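Local coordinates for type VII secretion system protein EssB (Staphylococcus aureus, PDB 4ANN) that is an integral membrane component of the type VII secretion system, probably required for secretion of EsxA and EsxB, and is represented here by its cytoplasmic segment, at residues P45-A50 against T99-V104; Y143-I148 against Q155-L160. One frame throughout, in Å; residues are numbered along the deposited sequence.

Interaction 1 of 2, residues P45-A50 against T99-V104; sequences PYFIDA and TRYTFV
Phe47, in the loop that leads into strand 50-54, packs against Tyr101, Thr102 and Phe103 of the segment 99-104, which carries the short strand 101-102, a worked example of how a loop is pinned to a strand by one buried ring. Strand 101-102 pairs antiparallel with 124-125, whereas 50-54 belongs to a separate three-stranded sheet.

The outer end of the Phe47 ring does all the touching. Its CE2 lies 3.7 Å from Tyr101 CB, and its CE1 reaches Phe103 CB at 3.9 Å. Between these two β-carbons CZ comes to 3.5 Å from Thr102 O, a van der Waals approach to the backbone. The alternation of an extended chain explains the pattern: the CB atoms of Tyr101 and Phe103 face Phe47, while that of Thr102 faces the other way, where its OG1 bonds to Pro131 O.

The rings of Phe47 and Tyr101 have centroids 5.3 Å apart and planes inclined at 59°, a slanted pairing that is neither a stack nor a T. Phe103 takes part differently. With chi1 at 70°, its CG stands between the backbone N and the carbonyl carbon, which swings the ring away from Phe47 and leaves CB to make the contact.

The polar groups round the cluster have partners of their own. Thr99 OG1 accepts from Tyr101 N at 3.2 Å, closing an ST turn, and Tyr101 OH bonds to Leu39 O. Arg123 lies against Phe47, forms a cation-pi pair with Tyr101 and donates to Ile48 O.

No hydrogen bond links the two segments, so cohesion comes mainly from buried hydrocarbon surface, while backbone hydrogen bonds of Ile48 with Ala120 and Thr102 with Gly124 hold the chains presenting it.

Interaction 2 of 2, residues Y143-I148 against Q155-L160; sequences YKALVI and QSFDAL
The Phe157 ring, in the first turn of helix 157-162, meets Ala145 and Leu146 of helix 136-151 obliquely. Ala145 CB is 3.6 Å from Phe157 CD1, and Leu146 CD2 lies 3.8 Å from Phe157 CE1. At the ring's edge, in its plane, is Asp158 OD1 in one of two modelled conformations, and Pro107, from a loop, also packs on this phenylalanine. Its CG is anti to the backbone N (chi1 176°), which carries the ring towards Leu146.

One turn further along its helix, Leu160 continues the seam: its CB approaches Ala145 CB to 3.9 Å, and its CD1 sits 3.6 Å from Ile148 CG2. The same methyl of Ile148 touches Gln155 CG at 3.9 Å. Ser156, modelled in two conformers, is the N-cap of helix 157-162: in one of them its OG accepts from Ala159 N at 3.1 Å, nearly straight at 169°.

The small side chain of Ala145 permits close approach, the CA atoms of Ala145 and Phe157 being 5.7 Å apart. This joint between successive helices is thus carried by carbon-to-carbon contacts, with no hydrogen bond between the two segments, while the amide of Gln155 is bonded to Glu174 of helix 172-179.

Interaction 1 closes before interaction 2 opens, so the two come in series along the chain and lie on opposite sides of its centre, with their own centres about 22 Å apart. Their nearest atoms are still about 7 Å from each other, without touching. One joins loop and strand in the β-rich part; the other joins helices 136-151 and 157-162. The chain itself provides a bridge: immediately beyond 99-104, Leu105 packs on Leu146 and Pro107 on Phe157. Both contacts belong to the YukC region, whose relationship to the protein kinase clan is consistent with a kinase-like fold, and they illustrate two buried, largely apolar contacts, one among strands and loops and one between helices.

Interaction 1 of 2, residues P45-A50 against T99-V104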
ATOM      1  N   PRO A  45      11.265  -7.728  -3.903  1.00 13.89           N
ATOM      2  CA  PRO A  45      11.402  -7.356  -2.454  1.00 15.05           C
ATOM      3  C   PRO A  45      10.303  -6.449  -1.973  1.00 12.11           C
ATOM      4  O   PRO A  45      10.254  -6.209  -0.783  1.00 14.43           O
ATOM      5  CB  PRO A  45      12.743  -6.642  -2.405  1.00 18.84           C
ATOM      6  CG  PRO A  45      13.110  -6.349  -3.792  1.00 20.95           C
ATOM      7  CD  PRO A  45      12.331  -7.181  -4.724  1.00 17.42           C
ATOM      8  N   TYR A  46       9.461  -5.909  -2.842  1.00 11.33           N
ATOM      9  CA  TYR A  46       8.441  -4.966  -2.438  1.00 10.60           C
ATOM     10  C   TYR A  46       7.035  -5.540  -2.465  1.00  9.18           C
ATOM     11  O   TYR A  46       6.120  -4.805  -2.135  1.00  9.30           O
ATOM     12  CB  TYR A  46       8.473  -3.729  -3.338  1.00 11.48           C
ATOM     13  CG  TYR A  46       9.836  -3.072  -3.197  1.00 12.71           C
ATOM     14  CD1 TYR A  46      10.196  -2.437  -1.999  1.00 14.97           C
ATOM     15  CD2 TYR A  46      10.744  -3.058  -4.232  1.00 16.79           C
ATOM     16  CE1 TYR A  46      11.413  -1.832  -1.825  1.00 18.73           C
ATOM     17  CE2 TYR A  46      12.012  -2.475  -4.102  1.00 20.17           C
ATOM     18  CZ  TYR A  46      12.295  -1.873  -2.887  1.00 20.58           C
ATOM     19  OH  TYR A  46      13.520  -1.289  -2.727  1.00 31.86           O
ATOM     20  N   PHE A  47       6.856  -6.814  -2.799  1.00  9.11           N
ATOM     21  CA  PHE A  47       5.547  -7.393  -2.929  1.00  8.42           C
ATOM     22  C   PHE A  47       5.435  -8.763  -2.255  1.00  8.60           C
ATOM     23  O   PHE A  47       6.394  -9.530  -2.201  1.00 10.29           O
ATOM     24  CB  PHE A  47       5.136  -7.596  -4.405  1.00  9.20           C
ATOM     25  CG  PHE A  47       4.891  -6.302  -5.108  1.00  8.34           C
ATOM     26  CD1 PHE A  47       3.641  -5.720  -5.046  1.00  8.45           C
ATOM     27  CD2 PHE A  47       5.885  -5.666  -5.829  1.00  9.78           C
ATOM     28  CE1 PHE A  47       3.395  -4.524  -5.700  1.00  8.43           C
ATOM     29  CE2 PHE A  47       5.614  -4.451  -6.460  1.00 10.49           C
ATOM     30  CZ  PHE A  47       4.382  -3.879  -6.409  1.00  9.57           C
ATOM     31  N   ILE A  48       4.251  -9.061  -1.776  1.00  8.83           N
ATOM     32  CA  ILE A  48       3.841 -10.411  -1.365  1.00 10.19           C
ATOM     33  C   ILE A  48       4.114 -11.335  -2.529  1.00  9.08           C
ATOM     34  O   ILE A  48       3.814 -11.011  -3.697  1.00 10.12           O
ATOM     35  CB  ILE A  48       2.296 -10.390  -1.018  1.00 13.59           C
ATOM     36  CG1 ILE A  48       2.024  -9.433   0.161  1.00 13.99           C
ATOM     37  CG2 ILE A  48       1.707 -11.743  -0.856  1.00 17.11           C
ATOM     38  CD1 ILE A  48       2.563  -9.946   1.442  1.00 17.22           C
ATOM     39  N   ASP A  49       4.642 -12.512  -2.256  1.00  9.86           N
ATOM     40  CA  ASP A  49       4.811 -13.524  -3.288  1.00 10.99           C
ATOM     41  C   ASP A  49       3.443 -13.976  -3.829  1.00 10.40           C
ATOM     42  O   ASP A  49       2.467 -13.991  -3.112  1.00 11.69           O
ATOM     43  CB  ASP A  49       5.549 -14.727  -2.760  1.00 13.93           C
ATOM     44  CG  ASP A  49       7.053 -14.435  -2.617  1.00 19.01           C
ATOM     45  OD1 ASP A  49       7.615 -13.533  -3.279  1.00 21.93           O
ATOM     46  OD2 ASP A  49       7.697 -15.193  -1.828  1.00 27.66           O
ATOM     47  N   ALA A  50       3.433 -14.303  -5.107  1.00 10.55           N
ATOM     48  CA  ALA A  50       2.201 -14.575  -5.809  1.00 10.49           C
ATOM     49  C   ALA A  50       2.461 -15.704  -6.827  1.00 10.40           C
ATOM     50  O   ALA A  50       3.590 -15.939  -7.251  1.00 12.79           O
ATOM     51  CB  ALA A  50       1.670 -13.385  -6.526  1.00 11.19           C
ATOM     52  N   THR A  99      10.505   0.677 -10.816  1.00 20.92           N
ATOM     53  CA  THR A  99      10.320  -0.593 -11.470  1.00 21.28           C
ATOM     54  C   THR A  99       9.142  -0.503 -12.428  1.00 20.08           C
ATOM     55  O   THR A  99       8.509   0.556 -12.575  1.00 21.32           O
ATOM     56  CB  THR A  99      10.002  -1.722 -10.475  1.00 19.84           C
ATOM     57  OG1 THR A  99       8.706  -1.614  -9.899  1.00 16.97           O
ATOM     58  CG2 THR A  99      10.920  -1.696  -9.266  1.00 21.62           C
ATOM     59  N   ARG A 100       8.875  -1.642 -13.049  0.60 20.76           N
ATOM     60  CA  ARG A 100       7.781  -1.889 -13.967  0.60 20.70           C
ATOM     61  C   ARG A 100       6.427  -1.880 -13.263  0.60 17.12           C
ATOM     62  O   ARG A 100       5.380  -1.599 -13.900  0.60 22.78           O
ATOM     63  CB  ARG A 100       8.004  -3.219 -14.734  0.60 25.21           C
ATOM     64  CG  ARG A 100       8.919  -3.135 -15.951  0.60 28.64           C
ATOM     65  CD  ARG A 100       9.101  -4.508 -16.588  0.60 32.49           C
ATOM     66  NE  ARG A 100       8.643  -4.603 -17.966  0.60 35.18           N
ATOM     67  CZ  ARG A 100       7.520  -4.223 -18.549  0.60 37.28           C
ATOM     68  NH1 ARG A 100       6.528  -3.616 -17.892  0.60 39.98           N
ATOM     69  NH2 ARG A 100       7.323  -4.417 -19.843  0.60 37.09           N
ATOM     70  N   TYR A 101       6.354  -2.228 -12.033  1.00 13.75           N
ATOM     71  CA  TYR A 101       5.246  -2.514 -11.177  1.00 10.74           C
ATOM     72  C   TYR A 101       4.561  -1.252 -10.666  1.00 10.16           C
ATOM     73  O   TYR A 101       5.137  -0.197 -10.540  1.00 12.33           O
ATOM     74  CB  TYR A 101       5.647  -3.352  -9.964  1.00 11.00           C
ATOM     75  CG  TYR A 101       6.184  -4.727 -10.278  1.00 11.03           C
ATOM     76  CD1 TYR A 101       5.399  -5.718 -10.875  1.00 11.21           C
ATOM     77  CD2 TYR A 101       7.504  -5.035  -9.966  1.00 13.07           C
ATOM     78  CE1 TYR A 101       5.901  -6.960 -11.140  1.00 12.37           C
ATOM     79  CE2 TYR A 101       8.004  -6.300 -10.227  1.00 13.14           C
ATOM     80  CZ  TYR A 101       7.213  -7.253 -10.824  1.00 12.22           C
ATOM     81  OH  TYR A 101       7.741  -8.481 -11.065  1.00 14.97           O
ATOM     82  N   THR A 102       3.292  -1.421 -10.299  1.00 10.35           N
ATOM     83  CA  THR A 102       2.466  -0.445  -9.621  1.00 10.75           C
ATOM     84  C   THR A 102       1.864  -1.142  -8.410  1.00  9.70           C
ATOM     85  O   THR A 102       1.830  -2.372  -8.316  1.00  9.83           O
ATOM     86  CB  THR A 102       1.352   0.126 -10.496  1.00 12.10           C
ATOM     87  OG1 THR A 102       0.483  -0.990 -10.828  1.00 14.50           O
ATOM     88  CG2 THR A 102       1.868   0.768 -11.799  1.00 14.69           C
ATOM     89  N   PHE A 103       1.369  -0.304  -7.470  1.00 10.62           N
ATOM     90  CA  PHE A 103       0.822  -0.829  -6.222  1.00  9.81           C
ATOM     91  C   PHE A 103      -0.274   0.106  -5.727  1.00  9.54           C
ATOM     92  O   PHE A 103      -0.402   1.244  -6.188  1.00 10.93           O
ATOM     93  CB  PHE A 103       1.912  -0.985  -5.141  1.00 10.07           C
ATOM     94  CG  PHE A 103       2.454   0.327  -4.583  1.00 10.00           C
ATOM     95  CD1 PHE A 103       3.379   1.058  -5.310  1.00 13.42           C
ATOM     96  CD2 PHE A 103       2.038   0.831  -3.373  1.00 11.36           C
ATOM     97  CE1 PHE A 103       3.889   2.304  -4.846  1.00 14.33           C
ATOM     98  CE2 PHE A 103       2.519   2.058  -2.884  1.00 11.96           C
ATOM     99  CZ  PHE A 103       3.453   2.774  -3.641  1.00 13.73           C
ATOM    100  N   VAL A 104      -1.032  -0.357  -4.753  1.00  8.77           N
ATOM    101  CA  VAL A 104      -2.072   0.381  -4.081  1.00  9.03           C
ATOM    102  C   VAL A 104      -1.666   0.555  -2.621  1.00  7.58           C
ATOM    103  O   VAL A 104      -1.303  -0.426  -2.000  1.00  9.26           O
ATOM    104  CB  VAL A 104      -3.405  -0.386  -4.154  1.00 10.34           C
ATOM    105  CG1 VAL A 104      -4.480   0.295  -3.345  1.00 12.03           C
ATOM    106  CG2 VAL A 104      -3.782  -0.616  -5.621  1.00 13.96           C
TER

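Interaction 2 of 2, residues Y143-I148 against Q155-L160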
ATOM      1  N   TYR A 143      -1.212   7.960   2.756  1.00  6.24           N
ATOM      2  CA  TYR A 143      -0.222   7.820   3.828  1.00  6.13           C
ATOM      3  C   TYR A 143      -0.711   8.492   5.108  1.00  5.81           C
ATOM      4  O   TYR A 143      -0.633   7.928   6.200  1.00  5.91           O
ATOM      5  CB  TYR A 143       1.116   8.355   3.296  1.00  7.03           C
ATOM      6  CG  TYR A 143       2.339   7.964   4.053  1.00  7.22           C
ATOM      7  CD1 TYR A 143       2.413   7.274   5.253  1.00  8.39           C
ATOM      8  CD2 TYR A 143       3.557   8.306   3.497  1.00 14.16           C
ATOM      9  CE1 TYR A 143       3.612   6.988   5.862  1.00  8.35           C
ATOM     10  CE2 TYR A 143       4.771   8.017   4.101  1.00 15.42           C
ATOM     11  CZ  TYR A 143       4.789   7.319   5.279  1.00 10.51           C
ATOM     12  OH  TYR A 143       6.006   7.030   5.887  1.00 12.89           O
ATOM     13  N   LYS A 144      -1.260   9.702   4.986  1.00  6.02           N
ATOM     14  CA  LYS A 144      -1.829  10.386   6.111  1.00  6.26           C
ATOM     15  C   LYS A 144      -2.915   9.563   6.781  1.00  6.00           C
ATOM     16  O   LYS A 144      -2.996   9.473   8.011  1.00  5.99           O
ATOM     17  CB  LYS A 144      -2.388  11.749   5.685  1.00  6.67           C
ATOM     18  CG  LYS A 144      -1.343  12.774   5.324  1.00  6.93           C
ATOM     19  CD  LYS A 144      -1.905  14.020   4.693  1.00  7.49           C
ATOM     20  CE  LYS A 144      -0.885  15.114   4.565  1.00  8.20           C
ATOM     21  NZ  LYS A 144      -1.476  16.336   3.912  1.00  9.74           N
ATOM     22  N   ALA A 145      -3.792   8.981   5.961  1.00  5.81           N
ATOM     23  CA  ALA A 145      -4.870   8.171   6.487  1.00  5.99           C
ATOM     24  C   ALA A 145      -4.334   6.952   7.243  1.00  5.47           C
ATOM     25  O   ALA A 145      -4.866   6.598   8.308  1.00  6.11           O
ATOM     26  CB  ALA A 145      -5.832   7.768   5.401  1.00  5.94           C
ATOM     27  N   LEU A 146      -3.298   6.318   6.741  1.00  5.61           N
ATOM     28  CA  LEU A 146      -2.668   5.220   7.462  1.00  5.46           C
ATOM     29  C   LEU A 146      -2.120   5.665   8.816  1.00  5.61           C
ATOM     30  O   LEU A 146      -2.256   4.979   9.825  1.00  6.14           O
ATOM     31  CB  LEU A 146      -1.543   4.561   6.642  1.00  6.25           C
ATOM     32  CG  LEU A 146      -1.989   3.789   5.391  1.00  6.37           C
ATOM     33  CD1 LEU A 146      -0.766   3.321   4.628  1.00  7.85           C
ATOM     34  CD2 LEU A 146      -2.855   2.615   5.706  1.00  6.92           C
ATOM     35  N   VAL A 147      -1.456   6.834   8.861  1.00  5.67           N
ATOM     36  CA  VAL A 147      -0.932   7.342  10.117  1.00  5.76           C
ATOM     37  C   VAL A 147      -2.071   7.544  11.124  1.00  5.86           C
ATOM     38  O   VAL A 147      -1.995   7.163  12.291  1.00  6.41           O
ATOM     39  CB  VAL A 147      -0.138   8.632   9.887  1.00  6.36           C
ATOM     40  CG1 VAL A 147       0.201   9.294  11.226  1.00  7.39           C
ATOM     41  CG2 VAL A 147       1.121   8.382   9.062  1.00  6.83           C
ATOM     42  N   ILE A 148      -3.155   8.200  10.670  1.00  6.01           N
ATOM     43  CA  ILE A 148      -4.290   8.463  11.546  1.00  5.83           C
ATOM     44  C   ILE A 148      -4.863   7.170  12.065  1.00  5.63           C
ATOM     45  O   ILE A 148      -5.157   7.020  13.258  1.00  6.32           O
ATOM     46  CB  ILE A 148      -5.337   9.317  10.786  1.00  6.07           C
ATOM     47  CG1 ILE A 148      -4.784  10.719  10.546  1.00  7.30           C
ATOM     48  CG2 ILE A 148      -6.664   9.323  11.529  1.00  6.94           C
ATOM     49  CD1 ILE A 148      -5.592  11.562   9.604  1.00 10.59           C
ATOM     50  N   GLN A 155     -10.817   4.675  13.666  1.00  6.24           N
ATOM     51  CA  GLN A 155     -10.924   5.392  12.417  1.00  6.20           C
ATOM     52  C   GLN A 155     -10.992   4.445  11.214  1.00  5.92           C
ATOM     53  O   GLN A 155     -10.322   3.418  11.183  1.00  7.20           O
ATOM     54  CB  GLN A 155      -9.742   6.321  12.222  1.00  6.68           C
ATOM     55  CG  GLN A 155      -9.614   7.427  13.303  1.00  6.87           C
ATOM     56  CD  GLN A 155     -10.625   8.515  13.202  1.00  7.24           C
ATOM     57  OE1 GLN A 155     -11.764   8.302  12.731  1.00  8.52           O
ATOM     58  NE2 GLN A 155     -10.303   9.712  13.696  1.00  7.76           N
ATOM     59  N   SER A 156     -11.743   4.857  10.207  0.90  6.59           N
ATOM     60  CA  SER A 156     -11.855   4.218   8.937  0.90  6.35           C
ATOM     61  C   SER A 156     -10.957   4.853   7.886  0.90  5.93           C
ATOM     62  O   SER A 156     -11.109   6.016   7.533  0.90  6.53           O
ATOM     63  CB  SER A 156     -13.289   4.298   8.420  0.90  7.70           C
ATOM     64  OG  SER A 156     -13.349   3.862   7.067  0.90  8.33           O
ATOM     65  N   PHE A 157     -10.007   4.054   7.347  1.00  5.80           N
ATOM     66  CA  PHE A 157      -9.173   4.506   6.250  1.00  5.76           C
ATOM     67  C   PHE A 157     -10.008   5.010   5.088  1.00  5.68           C
ATOM     68  O   PHE A 157      -9.763   6.064   4.528  1.00  6.14           O
ATOM     69  CB  PHE A 157      -8.261   3.355   5.806  1.00  6.02           C
ATOM     70  CG  PHE A 157      -7.415   3.670   4.606  1.00  5.79           C
ATOM     71  CD1 PHE A 157      -6.181   4.274   4.751  1.00  6.72           C
ATOM     72  CD2 PHE A 157      -7.864   3.306   3.340  1.00  6.62           C
ATOM     73  CE1 PHE A 157      -5.391   4.496   3.610  1.00  6.91           C
ATOM     74  CE2 PHE A 157      -7.073   3.553   2.233  1.00  7.07           C
ATOM     75  CZ  PHE A 157      -5.853   4.120   2.367  1.00  7.28           C
ATOM     76  N   ASP A 158     -10.985   4.198   4.682  0.50  6.60           N
ATOM     77  CA  ASP A 158     -11.832   4.571   3.560  0.50  7.27           C
ATOM     78  C   ASP A 158     -12.497   5.907   3.799  0.50  6.99           C
ATOM     79  O   ASP A 158     -12.538   6.790   2.915  0.50  6.13           O
ATOM     80  CB  ASP A 158     -12.887   3.489   3.302  0.50  8.40           C
ATOM     81  CG  ASP A 158     -12.283   2.220   2.728  0.50 10.17           C
ATOM     82  OD1 ASP A 158     -11.126   2.164   2.321  0.50 11.31           O
ATOM     83  OD2 ASP A 158     -13.013   1.192   2.733  0.50 14.82           O
ATOM     84  N   ALA A 159     -13.075   6.093   4.994  1.00  7.13           N
ATOM     85  CA  ALA A 159     -13.761   7.352   5.277  1.00  7.45           C
ATOM     86  C   ALA A 159     -12.823   8.517   5.162  1.00  6.72           C
ATOM     87  O   ALA A 159     -13.151   9.594   4.656  1.00  8.24           O
ATOM     88  CB  ALA A 159     -14.390   7.350   6.665  1.00  8.78           C
ATOM     89  N   LEU A 160     -11.573   8.360   5.638  1.00  6.92           N
ATOM     90  CA  LEU A 160     -10.594   9.430   5.570  1.00  6.52           C
ATOM     91  C   LEU A 160     -10.196   9.746   4.139  1.00  6.49           C
ATOM     92  O   LEU A 160     -10.101  10.926   3.774  1.00  8.51           O
ATOM     93  CB  LEU A 160      -9.373   9.084   6.413  1.00  6.51           C
ATOM     94  CG  LEU A 160      -9.622   8.965   7.913  1.00  7.23           C
ATOM     95  CD1 LEU A 160      -8.435   8.240   8.570  1.00  8.55           C
ATOM     96  CD2 LEU A 160      -9.899  10.322   8.539  1.00  9.40           C
TER